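Side-chain contacts in homoserine O-acetyltransferase (Bacillus anthracis str. 'Ames Ancestor', PDB 3I1I), which probably transfers an acetyl group from acetyl-CoA to the hydroxyl of L-homoserine, a step on the route to methionine: residues 72-75 against 79-82; 147-152 against 367-372. All blocks are in the same frame, centred on the assembly; numbering follows the deposited sequence. Where two conformers were deposited one is given.

Interaction 1 (72-75 against 79-82)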
ATOM      1  N   ASP A  72     -26.721  -0.429 -15.290  1.00 25.16           N
ATOM      2  CA  ASP A  72     -27.689  -0.532 -16.384  1.00 25.23           C
ATOM      3  C   ASP A  72     -28.618  -1.714 -16.223  1.00 25.21           C
ATOM      4  O   ASP A  72     -29.808  -1.622 -16.536  1.00 25.58           O
ATOM      5  CB  ASP A  72     -27.013  -0.607 -17.748  1.00 25.43           C
ATOM      6  CG  ASP A  72     -28.008  -0.476 -18.891  1.00 27.35           C
ATOM      7  OD1 ASP A  72     -28.490   0.665 -19.174  1.00 26.98           O
ATOM      8  OD2 ASP A  72     -28.341  -1.526 -19.490  1.00 30.64           O
ATOM      9  N   GLY A  73     -28.094  -2.826 -15.719  1.00 25.27           N
ATOM     10  CA  GLY A  73     -28.909  -4.002 -15.502  1.00 25.14           C
ATOM     11  C   GLY A  73     -30.064  -3.829 -14.529  1.00 25.87           C
ATOM     12  O   GLY A  73     -31.020  -4.596 -14.583  1.00 26.12           O
ATOM     13  N   LEU A  74     -29.958  -2.869 -13.602  1.00 26.78           N
ATOM     14  CA  LEU A  74     -31.022  -2.592 -12.609  1.00 26.80           C
ATOM     15  C   LEU A  74     -32.004  -1.539 -13.073  1.00 26.39           C
ATOM     16  O   LEU A  74     -33.129  -1.497 -12.588  1.00 26.79           O
ATOM     17  CB  LEU A  74     -30.431  -2.067 -11.291  1.00 27.03           C
ATOM     18  CG  LEU A  74     -30.152  -3.066 -10.177  1.00 28.49           C
ATOM     19  CD1 LEU A  74     -29.456  -2.334  -9.021  1.00 25.78           C
ATOM     20  CD2 LEU A  74     -31.417  -3.862  -9.733  1.00 25.83           C
ATOM     21  N   ILE A  75     -31.538  -0.626 -13.924  1.00 26.15           N
ATOM     22  CA  ILE A  75     -32.299   0.555 -14.258  1.00 25.98           C
ATOM     23  C   ILE A  75     -32.717   0.517 -15.709  1.00 26.70           C
ATOM     24  O   ILE A  75     -31.854   0.492 -16.590  1.00 27.22           O
ATOM     25  CB  ILE A  75     -31.469   1.836 -14.092  1.00 25.88           C
ATOM     26  CG1 ILE A  75     -30.894   1.932 -12.669  1.00 26.01           C
ATOM     27  CG2 ILE A  75     -32.319   3.058 -14.433  1.00 22.82           C
ATOM     28  CD1 ILE A  75     -29.729   2.944 -12.519  1.00 22.85           C
ATOM     29  N   LYS A  79     -37.292  -3.096 -15.753  1.00 29.06           N
ATOM     30  CA  LYS A  79     -36.266  -3.578 -14.836  1.00 29.32           C
ATOM     31  C   LYS A  79     -36.631  -3.297 -13.365  1.00 28.81           C
ATOM     32  O   LYS A  79     -37.676  -2.726 -13.059  1.00 28.45           O
ATOM     33  CB  LYS A  79     -34.896  -2.977 -15.219  1.00 29.91           C
ATOM     34  CG  LYS A  79     -34.415  -3.432 -16.616  1.00 30.97           C
ATOM     35  CD  LYS A  79     -33.056  -2.821 -17.011  1.00 33.32           C
ATOM     36  CE  LYS A  79     -32.509  -3.406 -18.339  1.00 32.91           C
ATOM     37  NZ  LYS A  79     -31.413  -2.562 -18.945  1.00 34.09           N
ATOM     38  N   ALA A  80     -35.755  -3.697 -12.452  1.00 28.19           N
ATOM     39  CA  ALA A  80     -36.065  -3.631 -11.026  1.00 27.94           C
ATOM     40  C   ALA A  80     -36.360  -2.203 -10.575  1.00 27.10           C
ATOM     41  O   ALA A  80     -37.174  -1.997  -9.696  1.00 26.80           O
ATOM     42  CB  ALA A  80     -34.896  -4.232 -10.200  1.00 27.56           C
ATOM     43  N   ILE A  81     -35.600  -1.254 -11.121  1.00 26.63           N
ATOM     44  CA  ILE A  81     -35.842   0.172 -10.966  1.00 25.64           C
ATOM     45  C   ILE A  81     -36.392   0.562 -12.332  1.00 25.73           C
ATOM     46  O   ILE A  81     -35.661   0.881 -13.278  1.00 25.47           O
ATOM     47  CB  ILE A  81     -34.561   0.912 -10.644  1.00 25.10           C
ATOM     48  CG1 ILE A  81     -33.939   0.345  -9.376  1.00 24.02           C
ATOM     49  CG2 ILE A  81     -34.824   2.402 -10.498  1.00 25.56           C
ATOM     50  CD1 ILE A  81     -32.584   0.866  -9.085  1.00 19.84           C
ATOM     51  N   ASP A  82     -37.701   0.464 -12.428  1.00 26.06           N
ATOM     52  CA  ASP A  82     -38.409   0.527 -13.692  1.00 26.62           C
ATOM     53  C   ASP A  82     -38.635   1.976 -14.167  1.00 26.88           C
ATOM     54  O   ASP A  82     -39.466   2.715 -13.615  1.00 26.77           O
ATOM     55  CB  ASP A  82     -39.739  -0.199 -13.501  1.00 26.55           C
ATOM     56  CG  ASP A  82     -40.504  -0.390 -14.783  1.00 28.81           C
ATOM     57  OD1 ASP A  82     -40.018   0.002 -15.875  1.00 31.21           O
ATOM     58  OD2 ASP A  82     -41.623  -0.937 -14.679  1.00 30.70           O
TER
HETATM   59  O   HOH W   1     -33.196  -5.367 -13.124  1.00 28.12           O
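The side chains of Ile75 and Ile81 run alongside each other in the same direction, with Ile75 CG1 4.1 Å from Ile81 CD1. Next to them the CD2 branch of Leu74 meets the methyl of Ala80, CD2 to CB 3.5 Å. Helix 362-370 closes over this cluster: Glu362 touches Leu74 and Ala80, while Val365 and Leu369 pack on Ile81. Ile75 and Ile81 form a parallel beta bridge, joining the short strands 75-76 and 81-82 into a small sheet separate from the main sheet of the alpha/beta hydrolase fold. Ile81 N donates to Leu74 O at 2.9 Å, and the CA of Ile75 makes a C-H...O contact with Ile81 O. A water links Gly73 O to Ala80 N. Farther out, Lys79 runs fully extended beyond CG, its methylenes passing the carbonyl oxygens of Gly73 and Ile75, until NZ reaches Asp72 O at 3.0 Å from above the carbonyl plane. Ile75 N bonds the same oxygen from the other face. NZ also forms a salt bridge with Asp72 OD2 (3.3 Å); the second carboxylate oxygen, OD1, accepts a hydrogen bond from Gly59 N.

Interaction 2 (147-152 against 367-372)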
ATOM      1  N   ARG A 147     -39.940  15.314  -2.266  1.00 29.00           N
ATOM      2  CA  ARG A 147     -39.757  14.033  -1.637  1.00 29.64           C
ATOM      3  C   ARG A 147     -39.160  13.047  -2.618  1.00 28.15           C
ATOM      4  O   ARG A 147     -39.474  13.108  -3.820  1.00 29.65           O
ATOM      5  CB  ARG A 147     -41.114  13.526  -1.256  1.00 30.70           C
ATOM      6  CG  ARG A 147     -41.477  13.767   0.149  1.00 36.09           C
ATOM      7  CD  ARG A 147     -42.855  13.190   0.401  1.00 42.25           C
ATOM      8  NE  ARG A 147     -42.838  12.312   1.550  1.00 48.64           N
ATOM      9  CZ  ARG A 147     -43.886  11.615   1.980  1.00 54.82           C
ATOM     10  NH1 ARG A 147     -45.062  11.703   1.347  1.00 56.46           N
ATOM     11  NH2 ARG A 147     -43.761  10.838   3.068  1.00 57.48           N
ATOM     12  N   LEU A 148     -38.313  12.151  -2.122  1.00 25.37           N
ATOM     13  CA  LEU A 148     -37.769  11.087  -2.934  1.00 23.05           C
ATOM     14  C   LEU A 148     -38.506   9.795  -2.611  1.00 21.54           C
ATOM     15  O   LEU A 148     -38.692   9.462  -1.464  1.00 21.01           O
ATOM     16  CB  LEU A 148     -36.277  10.939  -2.667  1.00 22.53           C
ATOM     17  CG  LEU A 148     -35.411  12.161  -2.988  1.00 21.81           C
ATOM     18  CD1 LEU A 148     -33.942  11.936  -2.641  1.00 16.36           C
ATOM     19  CD2 LEU A 148     -35.584  12.597  -4.450  1.00 20.89           C
ATOM     20  N   HIS A 149     -38.920   9.063  -3.623  1.00 20.51           N
ATOM     21  CA  HIS A 149     -39.506   7.730  -3.425  1.00 20.29           C
ATOM     22  C   HIS A 149     -38.425   6.812  -2.856  1.00 19.58           C
ATOM     23  O   HIS A 149     -38.707   5.961  -2.028  1.00 18.34           O
ATOM     24  CB  HIS A 149     -40.014   7.172  -4.770  1.00 20.60           C
ATOM     25  CG  HIS A 149     -40.768   5.883  -4.660  1.00 21.25           C
ATOM     26  ND1 HIS A 149     -42.096   5.820  -4.277  1.00 23.10           N
ATOM     27  CD2 HIS A 149     -40.387   4.606  -4.900  1.00 21.76           C
ATOM     28  CE1 HIS A 149     -42.487   4.557  -4.259  1.00 23.30           C
ATOM     29  NE2 HIS A 149     -41.470   3.801  -4.634  1.00 22.69           N
ATOM     30  N   ALA A 150     -37.182   7.009  -3.302  1.00 19.82           N
ATOM     31  CA  ALA A 150     -36.004   6.264  -2.780  1.00 20.69           C
ATOM     32  C   ALA A 150     -34.728   6.999  -3.108  1.00 20.58           C
ATOM     33  O   ALA A 150     -34.662   7.729  -4.115  1.00 21.26           O
ATOM     34  CB  ALA A 150     -35.908   4.798  -3.357  1.00 19.11           C
ATOM     35  N   VAL A 151     -33.739   6.803  -2.241  1.00 20.11           N
ATOM     36  CA  VAL A 151     -32.378   7.177  -2.512  1.00 20.27           C
ATOM     37  C   VAL A 151     -31.512   5.912  -2.310  1.00 21.03           C
ATOM     38  O   VAL A 151     -31.719   5.126  -1.414  1.00 21.33           O
ATOM     39  CB  VAL A 151     -31.895   8.320  -1.602  1.00 20.37           C
ATOM     40  CG1 VAL A 151     -31.816   7.859  -0.135  1.00 19.19           C
ATOM     41  CG2 VAL A 151     -30.542   8.840  -2.086  1.00 19.02           C
HETATM   42  N   MSE A 152     -30.538   5.722  -3.166  1.00 22.14           N
HETATM   43  CA  MSE A 152     -29.790   4.478  -3.179  1.00 22.99           C
HETATM   44  C   MSE A 152     -28.483   4.588  -3.918  1.00 21.68           C
HETATM   45  O   MSE A 152     -28.278   5.497  -4.694  1.00 20.92           O
HETATM   46  CB  MSE A 152     -30.621   3.375  -3.794  1.00 23.35           C
HETATM   47  CG  MSE A 152     -31.096   3.679  -5.164  1.00 27.55           C
HETATM   48 SE   MSE A 152     -32.460   2.317  -5.710  1.00 44.16          SE
HETATM   49  CE  MSE A 152     -31.366   0.563  -5.485  1.00 20.28           C
ATOM     50  N   GLU A 367     -39.240  -5.364  -4.904  1.00 24.42           N
ATOM     51  CA  GLU A 367     -40.207  -5.544  -3.807  0.60 24.28           C
ATOM     52  C   GLU A 367     -40.149  -4.364  -2.832  1.00 24.12           C
ATOM     53  O   GLU A 367     -41.169  -3.865  -2.371  1.00 24.11           O
ATOM     54  CB  GLU A 367     -39.919  -6.879  -3.089  0.60 24.24           C
ATOM     55  CG  GLU A 367     -40.606  -7.164  -1.731  0.60 26.71           C
ATOM     56  CD  GLU A 367     -40.110  -8.510  -1.091  0.60 31.49           C
ATOM     57  OE1 GLU A 367     -39.819  -8.567   0.126  0.60 31.88           O
ATOM     58  OE2 GLU A 367     -39.983  -9.518  -1.827  0.60 33.98           O
ATOM     59  N   PHE A 368     -38.945  -3.913  -2.515  1.00 23.83           N
ATOM     60  CA  PHE A 368     -38.760  -2.849  -1.552  1.00 24.12           C
ATOM     61  C   PHE A 368     -39.252  -1.495  -2.074  1.00 24.21           C
ATOM     62  O   PHE A 368     -39.879  -0.726  -1.341  1.00 23.60           O
ATOM     63  CB  PHE A 368     -37.291  -2.764  -1.167  1.00 23.93           C
ATOM     64  CG  PHE A 368     -37.041  -1.939   0.024  1.00 23.84           C
ATOM     65  CD1 PHE A 368     -37.334  -2.420   1.274  1.00 25.48           C
ATOM     66  CD2 PHE A 368     -36.506  -0.680  -0.089  1.00 24.49           C
ATOM     67  CE1 PHE A 368     -37.095  -1.648   2.419  1.00 26.21           C
ATOM     68  CE2 PHE A 368     -36.274   0.090   1.052  1.00 25.30           C
ATOM     69  CZ  PHE A 368     -36.568  -0.400   2.293  1.00 24.95           C
ATOM     70  N   LEU A 369     -39.019  -1.232  -3.350  1.00 25.00           N
ATOM     71  CA  LEU A 369     -39.527  -0.020  -3.983  1.00 25.86           C
ATOM     72  C   LEU A 369     -41.060   0.016  -4.001  1.00 27.80           C
ATOM     73  O   LEU A 369     -41.654   1.084  -4.080  1.00 27.74           O
ATOM     74  CB  LEU A 369     -38.977   0.116  -5.396  1.00 25.10           C
ATOM     75  CG  LEU A 369     -37.480   0.400  -5.465  1.00 24.77           C
ATOM     76  CD1 LEU A 369     -37.019   0.407  -6.934  1.00 21.87           C
ATOM     77  CD2 LEU A 369     -37.113   1.733  -4.719  1.00 18.61           C
ATOM     78  N   ASN A 370     -41.686  -1.151  -3.894  1.00 30.07           N
ATOM     79  CA  ASN A 370     -43.132  -1.263  -3.846  1.00 31.97           C
ATOM     80  C   ASN A 370     -43.743  -1.426  -2.469  1.00 32.99           C
ATOM     81  O   ASN A 370     -44.929  -1.431  -2.347  1.00 33.23           O
ATOM     82  CB  ASN A 370     -43.562  -2.428  -4.727  1.00 32.52           C
ATOM     83  CG  ASN A 370     -43.423  -2.090  -6.171  1.00 34.99           C
ATOM     84  OD1 ASN A 370     -44.097  -1.176  -6.645  1.00 39.12           O
ATOM     85  ND2 ASN A 370     -42.517  -2.767  -6.879  1.00 36.74           N
ATOM     86  N   ARG A 371     -42.951  -1.559  -1.425  1.00 34.44           N
ATOM     87  CA  ARG A 371     -43.516  -1.627  -0.093  1.00 35.50           C
ATOM     88  C   ARG A 371     -43.847  -0.203   0.403  1.00 36.18           C
ATOM     89  O   ARG A 371     -43.128   0.759   0.101  1.00 35.61           O
ATOM     90  CB  ARG A 371     -42.532  -2.322   0.828  1.00 35.91           C
ATOM     91  CG  ARG A 371     -42.930  -2.389   2.271  1.00 37.92           C
ATOM     92  CD  ARG A 371     -41.742  -2.824   3.073  1.00 42.13           C
ATOM     93  NE  ARG A 371     -41.302  -4.165   2.669  1.00 44.97           N
ATOM     94  CZ  ARG A 371     -41.867  -5.296   3.097  1.00 48.14           C
ATOM     95  NH1 ARG A 371     -42.882  -5.253   3.968  1.00 47.87           N
ATOM     96  NH2 ARG A 371     -41.407  -6.479   2.672  1.00 48.68           N
ATOM     97  N   LYS A 372     -44.934  -0.087   1.162  1.00 36.94           N
ATOM     98  CA  LYS A 372     -45.384   1.211   1.654  1.00 38.55           C
ATOM     99  C   LYS A 372     -44.515   1.733   2.810  1.00 38.34           C
ATOM    100  O   LYS A 372     -43.937   0.969   3.578  1.00 38.02           O
ATOM    101  CB  LYS A 372     -46.855   1.144   2.084  1.00 38.99           C
ATOM    102  CG  LYS A 372     -47.085   0.488   3.439  1.00 41.74           C
ATOM    103  CD  LYS A 372     -48.586   0.371   3.763  1.00 45.80           C
ATOM    104  CE  LYS A 372     -48.817   0.250   5.266  1.00 47.90           C
ATOM    105  NZ  LYS A 372     -48.618   1.576   5.964  1.00 49.69           N
TER
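The backbone at Ala150, on strand 150-154, passes the C-terminal end of helix 362-370 with the CA atoms of Ala150 and Leu369 7.3 Å apart, the closest CA pair of the two segments. Two side chains of segment 147-152, His149 and Ala150, meet a single helix residue, Leu369, one through its backbone and the other through its side chain. His149 uses its ring edge: NE2 donates to Leu369 O at 2.8 Å, with an N-H...O angle of 155°. The acceptor lies only 15° out of the imidazole plane, and the donor in turn lies in the plane of the Leu369 carbonyl, so the two flat groups meet edge-on. CG of His149 stands anti to its own backbone N (chi1 -174°), which brings the ring end close to Leu369 O. Tyr86 meets the same ring. Just inward, the CD2 methyl of Leu369 packs against Ala150 CB at 3.6 Å. The Leu369 side chain also touches Ile45 of the neighbouring strand 44-48. This is the helix-on-sheet layering of the alpha/beta hydrolase fold, in which the last helix covers one face of the central strands. Arg174 strengthens the same join, donating from NH1 to His149 O and from NH2 to Arg371 O. The bond to Leu369 O requires a proton on NE2 of His149, and it supplies a partner to a carbonyl in the last turn of the helix. Because that carbonyl belongs to the negative end of the helix dipole, it would probably be a somewhat stronger acceptor and would favour the NE2-protonated form of the ring.

In the fold
The two interactions come in series along the chain, with centres about 14 Å apart on the same side of the chain's centre. Helix 362-370 is common to both: interaction 1 packs against it, and interaction 2 joins its end to strand 150-154 of the main sheet. They touch directly, as Ile81 CD1 lies 3.7 Å from SE of Met152 and Ile81 CG1 lies 3.9 Å from Leu369 CD1, so the small parallel pair packs on both the last helix and strand 150-154. Strand 150-154 leads into a probable nucleophile elbow at Ser155, as in other alpha/beta hydrolase-fold enzymes.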